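Local atomic coordinates of Atg1 tMIT (Kluyveromyces marxianus, PDB entry 4P1N), a protein that forms the tandem MIT region of a serine/threonine protein kinase of the Cvt pathway and autophagy, required to form autophagosomes. Residues A21-I35 with L101-I115. Sequence-based numbering, arbitrary orientation.
Sequences AFVMYSFAEMKFSQI and LCMESLLLYLKSLTI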
loop_
_atom_site.group_PDB
_atom_site.type_symbol
_atom_site.label_atom_id
_atom_site.label_comp_id
_atom_site.label_asym_id
_atom_site.label_seq_id
_atom_site.Cartn_x
_atom_site.Cartn_y
_atom_site.Cartn_z
ATOM N N ALA B 21 2.864 9.281 -4.365
ATOM C CA ALA B 21 1.704 9.291 -3.461
ATOM C C ALA B 21 2.185 9.172 -2.032
ATOM O O ALA B 21 1.785 9.933 -1.142
ATOM C CB ALA B 21 0.743 8.158 -3.811
ATOM N N PHE B 22 3.159 8.315 -1.813
ATOM C CA PHE B 22 3.645 8.101 -0.452
ATOM C C PHE B 22 4.217 9.367 0.162
ATOM O O PHE B 22 3.956 9.704 1.304
ATOM C CB PHE B 22 4.722 6.986 -0.435
ATOM C CG PHE B 22 5.288 6.760 0.930
ATOM C CD1 PHE B 22 4.622 5.945 1.837
ATOM C CD2 PHE B 22 6.436 7.441 1.359
ATOM C CE1 PHE B 22 5.129 5.741 3.113
ATOM C CE2 PHE B 22 6.967 7.225 2.627
ATOM C CZ PHE B 22 6.299 6.412 3.530
ATOM N N VAL B 23 5.058 10.054 -0.600
ATOM C CA VAL B 23 5.713 11.253 -0.110
ATOM C C VAL B 23 4.694 12.370 0.186
ATOM O O VAL B 23 4.785 13.096 1.158
ATOM C CB VAL B 23 6.800 11.673 -1.139
ATOM C CG1 VAL B 23 7.227 13.074 -0.938
ATOM C CG2 VAL B 23 8.015 10.755 -1.002
ATOM N N MET B 24 3.677 12.468 -0.636
ATOM C CA MET B 24 2.645 13.456 -0.445
ATOM C C MET B 24 1.743 13.067 0.756
ATOM O O MET B 24 1.376 13.893 1.605
ATOM C CB MET B 24 1.870 13.603 -1.768
ATOM C CG MET B 24 1.107 14.904 -1.903
ATOM S SD MET B 24 2.169 16.361 -1.804
ATOM C CE MET B 24 3.414 15.912 -2.887
ATOM N N TYR B 25 1.388 11.798 0.830
ATOM C CA TYR B 25 0.601 11.314 1.925
ATOM C C TYR B 25 1.315 11.558 3.245
ATOM O O TYR B 25 0.668 11.993 4.228
ATOM C CB TYR B 25 0.259 9.844 1.711
ATOM C CG TYR B 25 -0.211 9.088 2.932
ATOM C CD1 TYR B 25 -1.519 9.073 3.276
ATOM C CD2 TYR B 25 0.697 8.343 3.742
ATOM C CE1 TYR B 25 -1.958 8.418 4.389
ATOM C CE2 TYR B 25 0.254 7.648 4.864
ATOM C CZ TYR B 25 -1.072 7.660 5.167
ATOM O OH TYR B 25 -1.566 6.985 6.269
ATOM N N SER B 26 2.614 11.254 3.299
ATOM C CA SER B 26 3.366 11.426 4.564
ATOM C C SER B 26 3.437 12.926 4.948
ATOM O O SER B 26 3.434 13.265 6.110
ATOM C CB SER B 26 4.787 10.870 4.480
ATOM O OG SER B 26 4.820 9.588 3.866
ATOM N N PHE B 27 3.481 13.814 3.964
ATOM C CA PHE B 27 3.457 15.265 4.224
ATOM C C PHE B 27 2.094 15.622 4.762
ATOM O O PHE B 27 2.004 16.232 5.812
ATOM C CB PHE B 27 3.856 16.029 2.940
ATOM C CG PHE B 27 4.038 17.528 3.087
ATOM C CD1 PHE B 27 4.306 18.144 4.310
ATOM C CD2 PHE B 27 4.009 18.325 1.942
ATOM C CE1 PHE B 27 4.514 19.533 4.391
ATOM C CE2 PHE B 27 4.226 19.694 2.005
ATOM C CZ PHE B 27 4.493 20.305 3.239
ATOM N N ALA B 28 1.021 15.210 4.100
ATOM C CA ALA B 28 -0.325 15.406 4.662
ATOM C C ALA B 28 -0.472 14.910 6.092
ATOM O O ALA B 28 -1.092 15.591 6.941
ATOM C CB ALA B 28 -1.406 14.758 3.806
ATOM N N GLU B 29 0.041 13.731 6.360
ATOM C CA GLU B 29 -0.029 13.147 7.712
ATOM C C GLU B 29 0.751 13.911 8.765
ATOM O O GLU B 29 0.351 13.923 9.926
ATOM C CB GLU B 29 0.495 11.714 7.727
ATOM C CG GLU B 29 -0.395 10.744 7.011
ATOM C CD GLU B 29 -1.523 10.264 7.900
ATOM O OE1 GLU B 29 -1.187 9.626 8.933
ATOM O OE2 GLU B 29 -2.739 10.503 7.581
ATOM N N MET B 30 1.881 14.490 8.372
ATOM C CA MET B 30 2.647 15.334 9.275
ATOM C C MET B 30 1.833 16.630 9.637
ATOM O O MET B 30 1.885 17.098 10.749
ATOM C CB MET B 30 4.006 15.643 8.657
ATOM C CG MET B 30 4.879 16.592 9.467
ATOM S SD MET B 30 4.431 18.322 9.168
ATOM C CE MET B 30 5.645 18.793 7.933
ATOM N N LYS B 31 1.052 17.170 8.710
ATOM C CA LYS B 31 0.199 18.313 9.024
ATOM C C LYS B 31 -1.005 17.847 9.819
ATOM O O LYS B 31 -1.369 18.474 10.788
ATOM C CB LYS B 31 -0.291 19.008 7.771
ATOM C CG LYS B 31 0.782 19.627 6.924
ATOM C CD LYS B 31 1.392 20.813 7.621
ATOM C CE LYS B 31 2.237 21.655 6.685
ATOM N NZ LYS B 31 2.376 23.001 7.285
ATOM N N PHE B 32 -1.597 16.727 9.410
ATOM C CA PHE B 32 -2.761 16.166 10.067
ATOM C C PHE B 32 -2.473 15.887 11.546
ATOM O O PHE B 32 -3.288 16.226 12.403
ATOM C CB PHE B 32 -3.192 14.876 9.383
ATOM C CG PHE B 32 -4.545 14.378 9.789
ATOM C CD1 PHE B 32 -5.686 15.058 9.416
ATOM C CD2 PHE B 32 -4.679 13.212 10.512
ATOM C CE1 PHE B 32 -6.946 14.610 9.789
ATOM C CE2 PHE B 32 -5.930 12.745 10.888
ATOM C CZ PHE B 32 -7.071 13.432 10.509
ATOM N N SER B 33 -1.331 15.274 11.825
ATOM C CA SER B 33 -0.919 14.964 13.212
ATOM C C SER B 33 -0.935 16.146 14.158
ATOM O O SER B 33 -1.369 16.006 15.296
ATOM C CB SER B 33 0.476 14.375 13.236
ATOM O OG SER B 33 0.376 12.987 13.289
ATOM N N GLN B 34 -0.488 17.311 13.690
ATOM C CA GLN B 34 -0.483 18.534 14.530
ATOM C C GLN B 34 -1.881 19.046 14.832
ATOM O O GLN B 34 -2.047 20.030 15.551
ATOM C CB GLN B 34 0.323 19.665 13.888
ATOM C CG GLN B 34 1.779 19.330 13.611
ATOM C CD GLN B 34 2.406 20.344 12.673
ATOM O OE1 GLN B 34 2.314 21.546 12.905
ATOM N NE2 GLN B 34 3.034 19.874 11.605
ATOM N N ILE B 35 -2.882 18.381 14.276
ATOM C CA ILE B 35 -4.284 18.685 14.526
ATOM C C ILE B 35 -4.890 17.734 15.566
ATOM O O ILE B 35 -5.883 18.071 16.203
ATOM C CB ILE B 35 -5.055 18.618 13.189
ATOM C CG1 ILE B 35 -4.769 19.875 12.380
ATOM C CG2 ILE B 35 -6.557 18.424 13.369
ATOM C CD1 ILE B 35 -4.752 19.586 10.901
ATOM N N LEU B 101 -3.485 24.877 9.461
ATOM C CA LEU B 101 -3.133 23.485 9.440
ATOM C C LEU B 101 -4.188 22.622 8.751
ATOM O O LEU B 101 -3.842 21.702 8.021
ATOM C CB LEU B 101 -2.901 22.961 10.859
ATOM C CG LEU B 101 -1.597 23.393 11.533
ATOM C CD1 LEU B 101 -1.617 22.986 13.001
ATOM C CD2 LEU B 101 -0.386 22.806 10.846
ATOM N N CYS B 102 -5.460 22.907 9.012
ATOM C CA CYS B 102 -6.559 22.143 8.439
ATOM C C CYS B 102 -6.583 22.302 6.906
ATOM O O CYS B 102 -6.673 21.285 6.164
ATOM C CB CYS B 102 -7.901 22.561 9.051
ATOM S SG CYS B 102 -8.181 21.900 10.718
ATOM N N MET B 103 -6.485 23.550 6.441
ATOM C CA MET B 103 -6.394 23.803 5.015
ATOM C C MET B 103 -5.189 23.123 4.370
ATOM O O MET B 103 -5.331 22.521 3.339
ATOM C CB MET B 103 -6.337 25.298 4.687
ATOM C CG MET B 103 -7.580 25.804 3.995
ATOM S SD MET B 103 -7.773 25.102 2.347
ATOM C CE MET B 103 -7.997 26.595 1.363
ATOM N N GLU B 104 -4.023 23.286 4.971
ATOM C CA GLU B 104 -2.776 22.731 4.470
ATOM C C GLU B 104 -2.878 21.217 4.358
ATOM O O GLU B 104 -2.576 20.657 3.315
ATOM C CB GLU B 104 -1.603 23.119 5.349
ATOM C CG GLU B 104 -1.115 24.542 5.112
ATOM C CD GLU B 104 -0.067 25.035 6.122
ATOM O OE1 GLU B 104 0.523 26.119 5.869
ATOM O OE2 GLU B 104 0.155 24.381 7.167
ATOM N N SER B 105 -3.368 20.585 5.414
ATOM C CA SER B 105 -3.539 19.144 5.425
ATOM C C SER B 105 -4.533 18.700 4.336
ATOM O O SER B 105 -4.253 17.791 3.562
ATOM C CB SER B 105 -3.945 18.652 6.819
ATOM O OG SER B 105 -3.692 17.243 6.943
ATOM N N LEU B 106 -5.657 19.376 4.225
ATOM C CA LEU B 106 -6.649 19.035 3.234
ATOM C C LEU B 106 -6.082 19.068 1.847
ATOM O O LEU B 106 -6.292 18.142 1.085
ATOM C CB LEU B 106 -7.806 20.037 3.246
ATOM C CG LEU B 106 -9.216 19.567 2.926
ATOM C CD1 LEU B 106 -10.068 20.797 2.593
ATOM C CD2 LEU B 106 -9.371 18.485 1.866
ATOM N N LEU B 107 -5.450 20.184 1.497
ATOM C CA LEU B 107 -4.858 20.354 0.186
ATOM C C LEU B 107 -3.847 19.253 -0.160
ATOM O O LEU B 107 -3.808 18.767 -1.303
ATOM C CB LEU B 107 -4.184 21.751 0.078
ATOM C CG LEU B 107 -5.134 22.959 0.167
ATOM C CD1 LEU B 107 -4.347 24.243 -0.042
ATOM C CD2 LEU B 107 -6.264 22.844 -0.833
ATOM N N LEU B 108 -3.042 18.861 0.823
ATOM C CA LEU B 108 -2.079 17.757 0.657
ATOM C C LEU B 108 -2.763 16.425 0.511
ATOM O O LEU B 108 -2.301 15.580 -0.258
ATOM C CB LEU B 108 -1.093 17.730 1.842
ATOM C CG LEU B 108 -0.217 18.987 1.890
ATOM C CD1 LEU B 108 0.577 19.041 3.173
ATOM C CD2 LEU B 108 0.694 19.090 0.659
ATOM N N TYR B 109 -3.875 16.200 1.209
ATOM C CA TYR B 109 -4.621 14.986 0.967
ATOM C C TYR B 109 -5.223 15.025 -0.442
ATOM O O TYR B 109 -5.313 13.987 -1.085
ATOM C CB TYR B 109 -5.726 14.724 2.016
ATOM C CG TYR B 109 -5.220 14.176 3.287
ATOM C CD1 TYR B 109 -4.498 12.970 3.322
ATOM C CD2 TYR B 109 -5.341 14.896 4.460
ATOM C CE1 TYR B 109 -3.969 12.475 4.504
ATOM C CE2 TYR B 109 -4.791 14.411 5.651
ATOM C CZ TYR B 109 -4.095 13.217 5.660
ATOM O OH TYR B 109 -3.606 12.754 6.847
ATOM N N LEU B 110 -5.677 16.179 -0.915
ATOM C CA LEU B 110 -6.284 16.223 -2.252
ATOM C C LEU B 110 -5.234 15.983 -3.332
ATOM O O LEU B 110 -5.515 15.366 -4.320
ATOM C CB LEU B 110 -7.014 17.532 -2.544
ATOM C CG LEU B 110 -8.228 17.874 -1.677
ATOM C CD1 LEU B 110 -8.738 19.256 -2.074
ATOM C CD2 LEU B 110 -9.393 16.914 -1.858
ATOM N N LYS B 111 -4.014 16.454 -3.132
ATOM C CA LYS B 111 -2.978 16.144 -4.052
ATOM C C LYS B 111 -2.617 14.664 -4.011
ATOM O O LYS B 111 -2.414 14.034 -5.078
ATOM C CB LYS B 111 -1.758 17.031 -3.805
ATOM C CG LYS B 111 -0.592 16.779 -4.734
ATOM C CD LYS B 111 -0.889 17.094 -6.191
ATOM C CE LYS B 111 -1.023 18.600 -6.453
ATOM N NZ LYS B 111 -1.775 18.753 -7.715
ATOM N N SER B 112 -2.553 14.088 -2.818
ATOM C CA SER B 112 -2.397 12.624 -2.700
ATOM C C SER B 112 -3.420 11.855 -3.497
ATOM O O SER B 112 -3.105 10.930 -4.261
ATOM C CB SER B 112 -2.419 12.141 -1.235
ATOM O OG SER B 112 -1.469 12.841 -0.451
ATOM N N LEU B 113 -4.660 12.245 -3.344
ATOM C CA LEU B 113 -5.728 11.622 -4.106
ATOM C C LEU B 113 -5.575 11.735 -5.628
ATOM O O LEU B 113 -5.914 10.798 -6.355
ATOM C CB LEU B 113 -7.043 12.207 -3.691
ATOM C CG LEU B 113 -7.509 11.793 -2.339
ATOM C CD1 LEU B 113 -8.615 12.740 -1.894
ATOM C CD2 LEU B 113 -8.030 10.346 -2.410
ATOM N N THR B 114 -4.988 12.821 -6.110
ATOM C CA THR B 114 -4.797 13.012 -7.554
ATOM C C THR B 114 -3.754 11.987 -8.029
ATOM O O THR B 114 -3.905 11.341 -9.062
ATOM C CB THR B 114 -4.317 14.464 -7.914
ATOM O OG1 THR B 114 -5.385 15.379 -7.735
ATOM C CG2 THR B 114 -3.867 14.578 -9.347
ATOM N N ILE B 115 -2.714 11.820 -7.252
ATOM C CA ILE B 115 -1.659 10.859 -7.611
ATOM C C ILE B 115 -2.168 9.431 -7.530
ATOM O O ILE B 115 -1.949 8.632 -8.438
ATOM C CB ILE B 115 -0.423 11.067 -6.727
ATOM C CG1 ILE B 115 0.024 12.520 -6.819
ATOM C CG2 ILE B 115 0.734 10.193 -7.190
ATOM C CD1 ILE B 115 1.043 12.871 -5.743
#
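Glu29 OE2 is gripped twice: Tyr109 OH donates to it at 2.5 Å, from above the carboxylate plane, and Lys156 of helix 137-170 adds a salt bridge. A bend at chi2 (-83°) lets Glu29, rooted on the far side of its helix, curl round to that phenol. Ala28 suits the closest pass of the backbones: its CB sits over the centre of the Tyr109 ring, 3.5 Å from the centroid, while that ring turns an edge toward the face of Phe32 in an offset edge-to-face pair, planes at 83°. A leucine in place of Tyr109 would probably cost Glu29 the phenol bond and Phe32 its edge-on partner. Ser105, small enough to fit between the helices, donates OG to Ala28 O (3.1 Å), a carbonyl already bonded to Phe32 N. On the other flank, branched Leu108 puts CD1 over the Phe27 face, 3.7 Å from the centroid; Lys31 packs CB against Ser105 and CG against Leu108 CD1, its NZ 2.6 Å from Glu104 OE2 in a salt bridge. Met24, Lys31, Leu108 and Tyr109 each fill a hole in the facing helix: knobs-into-holes packing of an antiparallel pair (160°), characteristic of the MIT domain's three-helix bundle, which helix 137-170 completes.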